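Local atomic coordinates of tricorn protease (Thermoplasma acidophilum, PDB entry 1K32), a protein that cleaves peptides as a serine protease, probably acting on proteasome products, with beta-propeller domains that are thought to gate access to its active site. Residues V386-K391 / L615-K620; L570-P575 / N608-L613; M623-K626 / K630-T633. One frame throughout, in Å; residues are numbered along the deposited sequence.

Interaction 1: V386-K391 / L615-K620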
ATOM      1  N   VAL A 386      13.855 -40.951  -6.453  1.00 23.93           N
ATOM      2  CA  VAL A 386      12.795 -41.848  -6.901  1.00 25.41           C
ATOM      3  C   VAL A 386      12.026 -41.197  -8.030  1.00 26.63           C
ATOM      4  O   VAL A 386      11.781 -39.993  -7.995  1.00 24.20           O
ATOM      5  CB  VAL A 386      11.812 -42.172  -5.754  1.00 26.15           C
ATOM      6  CG1 VAL A 386      10.745 -43.140  -6.236  1.00 23.33           C
ATOM      7  CG2 VAL A 386      12.577 -42.754  -4.557  1.00 25.36           C
ATOM      8  N   ASP A 387      11.639 -41.981  -9.034  1.00 26.19           N
ATOM      9  CA  ASP A 387      10.888 -41.402 -10.137  1.00 29.64           C
ATOM     10  C   ASP A 387       9.532 -40.974  -9.592  1.00 29.57           C
ATOM     11  O   ASP A 387       9.077 -41.481  -8.567  1.00 28.09           O
ATOM     12  CB  ASP A 387      10.725 -42.404 -11.285  1.00 31.79           C
ATOM     13  CG  ASP A 387       9.617 -43.397 -11.042  1.00 34.72           C
ATOM     14  OD1 ASP A 387       8.517 -43.224 -11.614  1.00 34.05           O
ATOM     15  OD2 ASP A 387       9.846 -44.349 -10.272  1.00 38.66           O
ATOM     16  N   ARG A 388       8.890 -40.044 -10.282  1.00 30.88           N
ATOM     17  CA  ARG A 388       7.606 -39.526  -9.846  1.00 33.81           C
ATOM     18  C   ARG A 388       6.472 -40.550  -9.850  1.00 34.10           C
ATOM     19  O   ARG A 388       5.483 -40.377  -9.150  1.00 33.17           O
ATOM     20  CB  ARG A 388       7.230 -38.306 -10.688  1.00 35.65           C
ATOM     21  CG  ARG A 388       6.064 -37.542 -10.126  1.00 40.34           C
ATOM     22  CD  ARG A 388       5.902 -36.190 -10.783  1.00 42.47           C
ATOM     23  NE  ARG A 388       4.713 -35.517 -10.272  1.00 43.83           N
ATOM     24  CZ  ARG A 388       4.238 -34.373 -10.746  1.00 44.18           C
ATOM     25  NH1 ARG A 388       3.146 -33.841 -10.211  1.00 45.30           N
ATOM     26  NH2 ARG A 388       4.850 -33.767 -11.755  1.00 42.75           N
ATOM     27  N   ASN A 389       6.614 -41.621 -10.619  1.00 34.36           N
ATOM     28  CA  ASN A 389       5.572 -42.636 -10.654  1.00 36.26           C
ATOM     29  C   ASN A 389       5.833 -43.775  -9.667  1.00 36.82           C
ATOM     30  O   ASN A 389       5.072 -44.740  -9.601  1.00 37.30           O
ATOM     31  CB  ASN A 389       5.415 -43.164 -12.077  1.00 39.39           C
ATOM     32  CG  ASN A 389       4.926 -42.091 -13.037  1.00 41.19           C
ATOM     33  OD1 ASN A 389       5.628 -41.702 -13.977  1.00 43.01           O
ATOM     34  ND2 ASN A 389       3.720 -41.595 -12.794  1.00 41.51           N
ATOM     35  N   GLY A 390       6.911 -43.646  -8.899  1.00 35.51           N
ATOM     36  CA  GLY A 390       7.255 -44.638  -7.897  1.00 34.31           C
ATOM     37  C   GLY A 390       7.540 -46.057  -8.359  1.00 34.77           C
ATOM     38  O   GLY A 390       7.250 -47.014  -7.636  1.00 33.80           O
ATOM     39  N   LYS A 391       8.104 -46.209  -9.550  1.00 33.58           N
ATOM     40  CA  LYS A 391       8.424 -47.536 -10.043  1.00 33.31           C
ATOM     41  C   LYS A 391       9.891 -47.891  -9.821  1.00 32.58           C
ATOM     42  O   LYS A 391      10.232 -49.062  -9.677  1.00 33.43           O
ATOM     43  CB  LYS A 391       8.071 -47.654 -11.524  1.00 35.33           C
ATOM     44  CG  LYS A 391       6.594 -47.903 -11.760  1.00 39.57           C
ATOM     45  CD  LYS A 391       6.258 -47.917 -13.243  1.00 43.14           C
ATOM     46  CE  LYS A 391       4.951 -48.656 -13.496  1.00 46.54           C
ATOM     47  NZ  LYS A 391       3.860 -48.193 -12.588  1.00 48.47           N
ATOM     48  N   LEU A 615      13.025 -29.295  -3.538  1.00 37.57           N
ATOM     49  CA  LEU A 615      11.788 -29.035  -4.258  1.00 38.24           C
ATOM     50  C   LEU A 615      10.937 -30.300  -4.309  1.00 37.64           C
ATOM     51  O   LEU A 615      11.455 -31.391  -4.522  1.00 34.63           O
ATOM     52  CB  LEU A 615      12.102 -28.574  -5.680  1.00 39.49           C
ATOM     53  CG  LEU A 615      11.169 -27.566  -6.352  1.00 42.73           C
ATOM     54  CD1 LEU A 615      11.317 -27.735  -7.860  1.00 43.87           C
ATOM     55  CD2 LEU A 615       9.720 -27.786  -5.949  1.00 44.18           C
ATOM     56  N   SER A 616       9.630 -30.149  -4.123  1.00 38.10           N
ATOM     57  CA  SER A 616       8.737 -31.301  -4.151  1.00 39.51           C
ATOM     58  C   SER A 616       8.592 -31.886  -5.551  1.00 40.15           C
ATOM     59  O   SER A 616       8.922 -31.242  -6.543  1.00 39.99           O
ATOM     60  CB  SER A 616       7.358 -30.931  -3.600  1.00 39.04           C
ATOM     61  OG  SER A 616       6.656 -30.076  -4.476  1.00 39.05           O
ATOM     62  N   ALA A 617       8.095 -33.116  -5.615  1.00 41.23           N
ATOM     63  CA  ALA A 617       7.897 -33.835  -6.872  1.00 41.76           C
ATOM     64  C   ALA A 617       7.007 -33.094  -7.866  1.00 41.44           C
ATOM     65  O   ALA A 617       7.322 -33.012  -9.047  1.00 40.72           O
ATOM     66  CB  ALA A 617       7.305 -35.223  -6.577  1.00 43.45           C
ATOM     67  N   ASP A 618       5.897 -32.556  -7.382  1.00 41.71           N
ATOM     68  CA  ASP A 618       4.966 -31.840  -8.238  1.00 42.66           C
ATOM     69  C   ASP A 618       5.374 -30.379  -8.452  1.00 42.49           C
ATOM     70  O   ASP A 618       4.628 -29.602  -9.049  1.00 42.29           O
ATOM     71  CB  ASP A 618       3.567 -31.896  -7.626  1.00 43.76           C
ATOM     72  CG  ASP A 618       3.500 -31.220  -6.274  1.00 45.36           C
ATOM     73  OD1 ASP A 618       2.402 -31.180  -5.676  1.00 46.08           O
ATOM     74  OD2 ASP A 618       4.550 -30.722  -5.813  1.00 45.95           O
ATOM     75  N   ARG A 619       6.552 -30.008  -7.957  1.00 41.79           N
ATOM     76  CA  ARG A 619       7.066 -28.645  -8.089  1.00 41.38           C
ATOM     77  C   ARG A 619       6.186 -27.587  -7.423  1.00 39.92           C
ATOM     78  O   ARG A 619       6.284 -26.402  -7.746  1.00 39.97           O
ATOM     79  CB  ARG A 619       7.241 -28.275  -9.568  1.00 42.32           C
ATOM     80  CG  ARG A 619       8.230 -29.134 -10.336  1.00 43.29           C
ATOM     81  CD  ARG A 619       8.428 -28.594 -11.748  1.00 45.82           C
ATOM     82  NE  ARG A 619       9.226 -29.489 -12.580  1.00 46.01           N
ATOM     83  CZ  ARG A 619       8.834 -30.704 -12.954  1.00 47.21           C
ATOM     84  NH1 ARG A 619       9.622 -31.456 -13.708  1.00 45.83           N
ATOM     85  NH2 ARG A 619       7.648 -31.166 -12.576  1.00 47.82           N
ATOM     86  N   LYS A 620       5.333 -27.999  -6.494  1.00 37.69           N
ATOM     87  CA  LYS A 620       4.464 -27.040  -5.829  1.00 37.28           C
ATOM     88  C   LYS A 620       5.020 -26.525  -4.504  1.00 36.16           C
ATOM     89  O   LYS A 620       4.786 -25.376  -4.128  1.00 35.40           O
ATOM     90  CB  LYS A 620       3.086 -27.658  -5.601  1.00 38.90           C
TER
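R388 reaches out of the 386-391 loop and lays its guanidinium against the A617-D618 backbone. Its CB points toward the other loop, and R388 CG comes level with A617 CB at 4.4 Å. The chain then runs extended to NE. R388 CD lies 3.9 Å from A617 O, and R388 NE passes the same oxygen at 3.8 Å. A617 O and D618 CA both sit over one face of the guanidinium, displaced toward its rim, with R388 CZ 3.6 Å from D618 CA. Both segments are type I turns, D387-G390 and S616-R619, each joining the first two strands of a blade in the seven-bladed propeller; the blades are not neighbours, consistent with loops converging on the end of the central channel. At the tip, R388 NH1 meets D618 CB at 3.3 Å. R388 NH2 approaches R619 NH2 at 3.9 Å, the guanidinium planes 55° apart, because both groups form salt bridges to D430 OD1, which gathers the two charges. The D618 carboxylate turns away from R388: with CG between the backbone N and carbonyl carbon (chi1 62°), D618 OD2 accepts S616 OG at 2.6 Å and K620 N at 2.9 Å, the latter forming an Asx turn.

Interaction 2: L570-P575 / N608-L613; sequences LIYSVP and NNLTDL
Y572 puts its ring against L610 and L613, and its hydroxyl beside the corner where the chain leaves one propeller blade for the next. Strand 568-573 is the second strand of the blade 559-610; L610 ends that blade's last strand, and L613 lies in the first strand of the following one. The contact therefore lies in the wedge between two consecutive blades.

The apolar contacts are made by one side of the ring. With CG anti to the backbone N (chi1 -167°), the tyrosine points toward the 608-613 segment, and Y572 CE1 meets both leucines: L610 CD1 at 3.9 Å and L613 CB at 4.1 Å. L610 lies aslant to the tyrosine, while L613 runs past it in the opposite direction; both approach the ring obliquely. M561 touches Y572 and L613, and L593 also packs on L613, while V624 of the next blade touches both leucines, so the ring belongs to a buried apolar layer.

The hydroxyl packs against the backbone at the corner: Y572 OH lies 3.4 Å from L610 C and 3.5 Å from L610 CB. Y572 OH is also 3.4 Å from T611 N, but at an angle too poor for a hydrogen bond.

The T611 and D612 backbone bonds toward strand 621-626. The two residues share R625 as their partner on that strand, a classic beta bulge, T611 N probably donating to R625 O. D612 OD2 takes a weak bond from L613 N at 2.9 Å, and its OD1 pairs with R614.

The chemistry is thus mainly van der Waals: the interblade seam here rests on the tyrosine ring against leucine CB and CD1 carbons, with the hydroxyl beside T611 N, which probably bonds to R625 O.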
ATOM      1  N   LEU A 570      13.289 -20.833 -12.006  1.00 25.23           N
ATOM      2  CA  LEU A 570      13.858 -20.482 -10.714  1.00 24.19           C
ATOM      3  C   LEU A 570      15.317 -20.850 -10.783  1.00 24.45           C
ATOM      4  O   LEU A 570      15.681 -21.829 -11.433  1.00 24.39           O
ATOM      5  CB  LEU A 570      13.176 -21.251  -9.577  1.00 27.07           C
ATOM      6  CG  LEU A 570      11.835 -20.726  -9.047  1.00 30.68           C
ATOM      7  CD1 LEU A 570      12.061 -19.524  -8.149  1.00 32.08           C
ATOM      8  CD2 LEU A 570      10.938 -20.347 -10.200  1.00 32.42           C
ATOM      9  N   ILE A 571      16.156 -20.059 -10.125  1.00 23.47           N
ATOM     10  CA  ILE A 571      17.588 -20.314 -10.128  1.00 23.69           C
ATOM     11  C   ILE A 571      18.205 -20.054  -8.761  1.00 22.65           C
ATOM     12  O   ILE A 571      17.989 -19.002  -8.164  1.00 23.66           O
ATOM     13  CB  ILE A 571      18.307 -19.410 -11.145  1.00 24.55           C
ATOM     14  CG1 ILE A 571      17.732 -19.638 -12.544  1.00 25.72           C
ATOM     15  CG2 ILE A 571      19.807 -19.683 -11.095  1.00 27.14           C
ATOM     16  CD1 ILE A 571      18.178 -18.623 -13.576  1.00 28.79           C
ATOM     17  N   TYR A 572      18.971 -21.020  -8.270  1.00 22.70           N
ATOM     18  CA  TYR A 572      19.640 -20.870  -6.990  1.00 20.96           C
ATOM     19  C   TYR A 572      20.965 -20.192  -7.312  1.00 20.16           C
ATOM     20  O   TYR A 572      21.785 -20.739  -8.043  1.00 19.25           O
ATOM     21  CB  TYR A 572      19.900 -22.228  -6.340  1.00 20.71           C
ATOM     22  CG  TYR A 572      20.314 -22.127  -4.888  1.00 21.58           C
ATOM     23  CD1 TYR A 572      19.373 -22.258  -3.871  1.00 21.41           C
ATOM     24  CD2 TYR A 572      21.640 -21.882  -4.531  1.00 21.86           C
ATOM     25  CE1 TYR A 572      19.729 -22.152  -2.531  1.00 22.40           C
ATOM     26  CE2 TYR A 572      22.016 -21.776  -3.187  1.00 25.12           C
ATOM     27  CZ  TYR A 572      21.047 -21.913  -2.188  1.00 24.76           C
ATOM     28  OH  TYR A 572      21.391 -21.817  -0.849  1.00 23.32           O
ATOM     29  N   SER A 573      21.161 -18.999  -6.764  1.00 20.58           N
ATOM     30  CA  SER A 573      22.367 -18.212  -6.998  1.00 20.14           C
ATOM     31  C   SER A 573      23.185 -18.039  -5.718  1.00 20.17           C
ATOM     32  O   SER A 573      22.620 -17.922  -4.634  1.00 18.89           O
ATOM     33  CB  SER A 573      21.971 -16.826  -7.531  1.00 22.33           C
ATOM     34  OG  SER A 573      23.084 -15.953  -7.621  1.00 19.44           O
ATOM     35  N   VAL A 574      24.507 -18.021  -5.853  1.00 18.85           N
ATOM     36  CA  VAL A 574      25.391 -17.827  -4.705  1.00 20.10           C
ATOM     37  C   VAL A 574      26.307 -16.640  -4.937  1.00 19.93           C
ATOM     38  O   VAL A 574      27.255 -16.725  -5.706  1.00 19.98           O
ATOM     39  CB  VAL A 574      26.309 -19.037  -4.427  1.00 19.32           C
ATOM     40  CG1 VAL A 574      27.299 -18.687  -3.304  1.00 19.27           C
ATOM     41  CG2 VAL A 574      25.496 -20.241  -4.040  1.00 17.58           C
ATOM     42  N   PRO A 575      26.052 -15.520  -4.250  1.00 21.08           N
ATOM     43  CA  PRO A 575      26.908 -14.341  -4.433  1.00 20.62           C
ATOM     44  C   PRO A 575      28.372 -14.646  -4.116  1.00 19.54           C
ATOM     45  O   PRO A 575      28.672 -15.425  -3.202  1.00 20.45           O
ATOM     46  CB  PRO A 575      26.321 -13.328  -3.447  1.00 23.08           C
ATOM     47  CG  PRO A 575      24.865 -13.726  -3.372  1.00 23.11           C
ATOM     48  CD  PRO A 575      24.968 -15.242  -3.291  1.00 21.70           C
ATOM     49  N   ASN A 608      16.055 -14.972   0.185  1.00 30.11           N
ATOM     50  CA  ASN A 608      17.493 -14.839   0.407  1.00 31.05           C
ATOM     51  C   ASN A 608      17.934 -15.531   1.692  1.00 30.23           C
ATOM     52  O   ASN A 608      17.122 -16.134   2.387  1.00 31.83           O
ATOM     53  CB  ASN A 608      17.912 -13.362   0.440  1.00 32.14           C
ATOM     54  CG  ASN A 608      17.268 -12.587   1.582  1.00 34.19           C
ATOM     55  OD1 ASN A 608      16.635 -13.160   2.468  1.00 34.22           O
ATOM     56  ND2 ASN A 608      17.440 -11.269   1.565  1.00 36.84           N
ATOM     57  N   ASN A 609      19.226 -15.451   1.991  1.00 29.18           N
ATOM     58  CA  ASN A 609      19.792 -16.060   3.186  1.00 29.51           C
ATOM     59  C   ASN A 609      19.581 -17.567   3.241  1.00 28.57           C
ATOM     60  O   ASN A 609      19.406 -18.138   4.320  1.00 27.25           O
ATOM     61  CB  ASN A 609      19.202 -15.397   4.435  1.00 31.71           C
ATOM     62  CG  ASN A 609      19.616 -13.945   4.568  1.00 33.42           C
ATOM     63  OD1 ASN A 609      18.874 -13.122   5.091  1.00 36.29           O
ATOM     64  ND2 ASN A 609      20.818 -13.627   4.099  1.00 35.30           N
ATOM     65  N   LEU A 610      19.620 -18.210   2.078  1.00 27.01           N
ATOM     66  CA  LEU A 610      19.435 -19.654   2.007  1.00 28.83           C
ATOM     67  C   LEU A 610      20.764 -20.387   2.125  1.00 29.44           C
ATOM     68  O   LEU A 610      21.826 -19.811   1.907  1.00 30.21           O
ATOM     69  CB  LEU A 610      18.766 -20.045   0.688  1.00 27.74           C
ATOM     70  CG  LEU A 610      17.424 -19.383   0.363  1.00 28.11           C
ATOM     71  CD1 LEU A 610      16.927 -19.890  -0.989  1.00 25.14           C
ATOM     72  CD2 LEU A 610      16.412 -19.681   1.463  1.00 25.53           C
ATOM     73  N   THR A 611      20.699 -21.666   2.469  1.00 30.06           N
ATOM     74  CA  THR A 611      21.902 -22.477   2.589  1.00 32.02           C
ATOM     75  C   THR A 611      21.645 -23.838   1.966  1.00 32.72           C
ATOM     76  O   THR A 611      22.569 -24.620   1.763  1.00 34.94           O
ATOM     77  CB  THR A 611      22.304 -22.673   4.066  1.00 31.93           C
ATOM     78  OG1 THR A 611      21.231 -23.305   4.770  1.00 33.06           O
ATOM     79  CG2 THR A 611      22.601 -21.339   4.719  1.00 30.78           C
ATOM     80  N   ASP A 612      20.383 -24.110   1.653  1.00 33.56           N
ATOM     81  CA  ASP A 612      19.999 -25.386   1.063  1.00 34.80           C
ATOM     82  C   ASP A 612      18.559 -25.275   0.559  1.00 34.53           C
ATOM     83  O   ASP A 612      17.758 -24.516   1.115  1.00 34.55           O
ATOM     84  CB  ASP A 612      20.112 -26.490   2.126  1.00 36.97           C
ATOM     85  CG  ASP A 612      20.117 -27.895   1.531  1.00 40.73           C
ATOM     86  OD1 ASP A 612      20.075 -28.868   2.318  1.00 43.23           O
ATOM     87  OD2 ASP A 612      20.166 -28.038   0.291  1.00 42.50           O
ATOM     88  N   LEU A 613      18.232 -26.013  -0.501  1.00 32.44           N
ATOM     89  CA  LEU A 613      16.880 -25.984  -1.062  1.00 32.36           C
ATOM     90  C   LEU A 613      16.434 -27.337  -1.600  1.00 33.89           C
ATOM     91  O   LEU A 613      17.182 -28.011  -2.310  1.00 33.06           O
ATOM     92  CB  LEU A 613      16.786 -24.952  -2.188  1.00 30.60           C
ATOM     93  CG  LEU A 613      15.386 -24.730  -2.793  1.00 30.66           C
ATOM     94  CD1 LEU A 613      15.296 -23.329  -3.388  1.00 28.62           C
ATOM     95  CD2 LEU A 613      15.082 -25.792  -3.847  1.00 30.33           C
TER

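Interaction 3: M623-K626 / K630-T633; sequences MVRK and KIYT
K626 and Y632 meet at about a right angle on one face of a beta hairpin, strands 621-626 and 631-635, which are the two middle strands of the four-stranded propeller blade 612-644. The lysine, extended beyond CG, runs over one face of the ring: K626 CD comes within 3.6 Å of Y632 CE1, CE makes a CH-pi contact, and K626 NZ ends 4.6 Å from the ring centroid, only 6° off the normal, as a cation-pi pair. NZ is also salt-bridged to E642, and Y632 OH is bonded to D628, so both polar ends are held. V624 shares this face, V624 CG2 lying 4.0 Å from Y632 CB.

On the other face M623, R625, I631 and T633 line up, covered in part by F303 of the adjoining blade. R625 bends at chi2 (86°) and chi3 (66°), which folds its guanidinium back flat over I631, with I631 CG1 3.7 Å from the guanidinium plane over its centre, while NH2 bonds to G629 O in the turn. A leucine in place of R625 would probably leave G629 O without this donor and I631 with less of its cover. From the other side M623 CE touches I631 CG2 at 3.6 Å, the two side chains aslant.

The backbone is in antiparallel register, V624 with Y632 forming the hydrogen-bonded pair and M623-T633 and R625-I631 the non-hydrogen-bonded ones. V624 N reaches Y632 O at 2.9 Å, Y632 N returns to V624 O at 2.8 Å, and near the turn K626 N donates to K630 O at 3.1 Å.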
ATOM      1  N   MET A 623      11.238 -26.463   0.136  1.00 33.71           N
ATOM      2  CA  MET A 623      11.739 -26.549   1.499  1.00 34.10           C
ATOM      3  C   MET A 623      13.139 -25.956   1.458  1.00 32.36           C
ATOM      4  O   MET A 623      13.910 -26.234   0.539  1.00 30.35           O
ATOM      5  CB  MET A 623      11.820 -27.997   1.980  1.00 35.97           C
ATOM      6  CG  MET A 623      10.481 -28.651   2.268  1.00 38.84           C
ATOM      7  SD  MET A 623      10.729 -30.144   3.231  1.00 40.85           S
ATOM      8  CE  MET A 623      11.082 -29.432   4.827  1.00 40.91           C
ATOM      9  N   VAL A 624      13.465 -25.125   2.436  1.00 30.48           N
ATOM     10  CA  VAL A 624      14.793 -24.536   2.464  1.00 30.93           C
ATOM     11  C   VAL A 624      15.355 -24.510   3.866  1.00 31.48           C
ATOM     12  O   VAL A 624      14.624 -24.611   4.852  1.00 32.28           O
ATOM     13  CB  VAL A 624      14.804 -23.072   1.939  1.00 29.44           C
ATOM     14  CG1 VAL A 624      14.340 -23.020   0.491  1.00 28.87           C
ATOM     15  CG2 VAL A 624      13.930 -22.191   2.825  1.00 26.94           C
ATOM     16  N   ARG A 625      16.672 -24.386   3.927  1.00 31.35           N
ATOM     17  CA  ARG A 625      17.401 -24.257   5.173  1.00 33.05           C
ATOM     18  C   ARG A 625      17.946 -22.835   5.018  1.00 34.30           C
ATOM     19  O   ARG A 625      18.402 -22.458   3.933  1.00 30.84           O
ATOM     20  CB  ARG A 625      18.552 -25.263   5.230  1.00 35.97           C
ATOM     21  CG  ARG A 625      19.607 -24.964   6.286  1.00 39.77           C
ATOM     22  CD  ARG A 625      19.254 -25.526   7.638  1.00 41.05           C
ATOM     23  NE  ARG A 625      19.235 -26.987   7.630  1.00 41.13           N
ATOM     24  CZ  ARG A 625      18.901 -27.729   8.680  1.00 39.52           C
ATOM     25  NH1 ARG A 625      18.903 -29.054   8.586  1.00 37.78           N
ATOM     26  NH2 ARG A 625      18.570 -27.142   9.823  1.00 35.63           N
ATOM     27  N   LYS A 626      17.858 -22.033   6.072  1.00 33.20           N
ATOM     28  CA  LYS A 626      18.367 -20.677   6.000  1.00 36.34           C
ATOM     29  C   LYS A 626      19.624 -20.542   6.848  1.00 37.58           C
ATOM     30  O   LYS A 626      20.014 -21.481   7.541  1.00 36.83           O
ATOM     31  CB  LYS A 626      17.296 -19.676   6.445  1.00 34.16           C
ATOM     32  CG  LYS A 626      16.090 -19.667   5.523  1.00 33.40           C
ATOM     33  CD  LYS A 626      15.166 -18.491   5.771  1.00 34.31           C
ATOM     34  CE  LYS A 626      13.975 -18.553   4.819  1.00 32.71           C
ATOM     35  NZ  LYS A 626      13.145 -17.337   4.869  1.00 33.99           N
ATOM     36  N   LYS A 630      17.395 -22.795  10.629  1.00 33.14           N
ATOM     37  CA  LYS A 630      16.051 -23.368  10.653  1.00 33.34           C
ATOM     38  C   LYS A 630      15.542 -23.791   9.282  1.00 31.25           C
ATOM     39  O   LYS A 630      15.941 -23.236   8.260  1.00 28.99           O
ATOM     40  CB  LYS A 630      15.069 -22.375  11.278  1.00 35.98           C
ATOM     41  CG  LYS A 630      15.400 -22.030  12.718  1.00 38.72           C
ATOM     42  CD  LYS A 630      14.534 -20.899  13.240  1.00 40.54           C
ATOM     43  CE  LYS A 630      14.987 -20.471  14.630  1.00 42.89           C
ATOM     44  NZ  LYS A 630      14.198 -19.320  15.141  1.00 43.56           N
ATOM     45  N   ILE A 631      14.657 -24.785   9.281  1.00 30.69           N
ATOM     46  CA  ILE A 631      14.056 -25.310   8.057  1.00 29.49           C
ATOM     47  C   ILE A 631      12.698 -24.647   7.810  1.00 28.01           C
ATOM     48  O   ILE A 631      11.867 -24.571   8.711  1.00 25.30           O
ATOM     49  CB  ILE A 631      13.831 -26.832   8.164  1.00 31.43           C
ATOM     50  CG1 ILE A 631      15.175 -27.543   8.315  1.00 33.38           C
ATOM     51  CG2 ILE A 631      13.084 -27.344   6.935  1.00 30.60           C
ATOM     52  CD1 ILE A 631      15.055 -29.019   8.594  1.00 35.34           C
ATOM     53  N   TYR A 632      12.482 -24.174   6.588  1.00 27.75           N
ATOM     54  CA  TYR A 632      11.221 -23.533   6.234  1.00 27.72           C
ATOM     55  C   TYR A 632      10.560 -24.158   5.013  1.00 28.27           C
ATOM     56  O   TYR A 632      11.203 -24.814   4.189  1.00 26.02           O
ATOM     57  CB  TYR A 632      11.417 -22.048   5.952  1.00 27.38           C
ATOM     58  CG  TYR A 632      11.967 -21.253   7.108  1.00 30.06           C
ATOM     59  CD1 TYR A 632      13.323 -21.303   7.435  1.00 29.94           C
ATOM     60  CD2 TYR A 632      11.137 -20.414   7.851  1.00 30.21           C
ATOM     61  CE1 TYR A 632      13.843 -20.523   8.474  1.00 33.27           C
ATOM     62  CE2 TYR A 632      11.643 -19.635   8.889  1.00 32.66           C
ATOM     63  CZ  TYR A 632      12.993 -19.691   9.192  1.00 33.59           C
ATOM     64  OH  TYR A 632      13.485 -18.895  10.198  1.00 34.91           O
ATOM     65  N   THR A 633       9.259 -23.933   4.899  1.00 28.41           N
ATOM     66  CA  THR A 633       8.502 -24.458   3.782  1.00 29.00           C
ATOM     67  C   THR A 633       7.522 -23.406   3.277  1.00 28.45           C
ATOM     68  O   THR A 633       6.860 -22.730   4.057  1.00 26.67           O
ATOM     69  CB  THR A 633       7.719 -25.725   4.183  1.00 27.90           C
ATOM     70  OG1 THR A 633       6.985 -26.206   3.053  1.00 27.39           O
ATOM     71  CG2 THR A 633       6.750 -25.418   5.314  1.00 26.30           C
TER

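Overall arrangement
Following the chain, 386-391 comes first, and interaction 1 is completed only at 615-620, more than two hundred residues on, joining blade 381-417 to blade 612-644 of the seven-bladed propeller. Interaction 2 falls wholly within that long loop: 570-575 is met again at 608-613, closing a short loop where blade 559-610 passes into the next. Interaction 3 follows in series, a local hairpin. None cross. Interactions 2 and 3 lie about 11 Å apart between centres and touch directly, since strand 612-615 pairs with strand 621-626; the centre of interaction 1 is about 21 Å from that of interaction 2 and 19 Å from that of interaction 3, and its 615-620 segment links those same two strands.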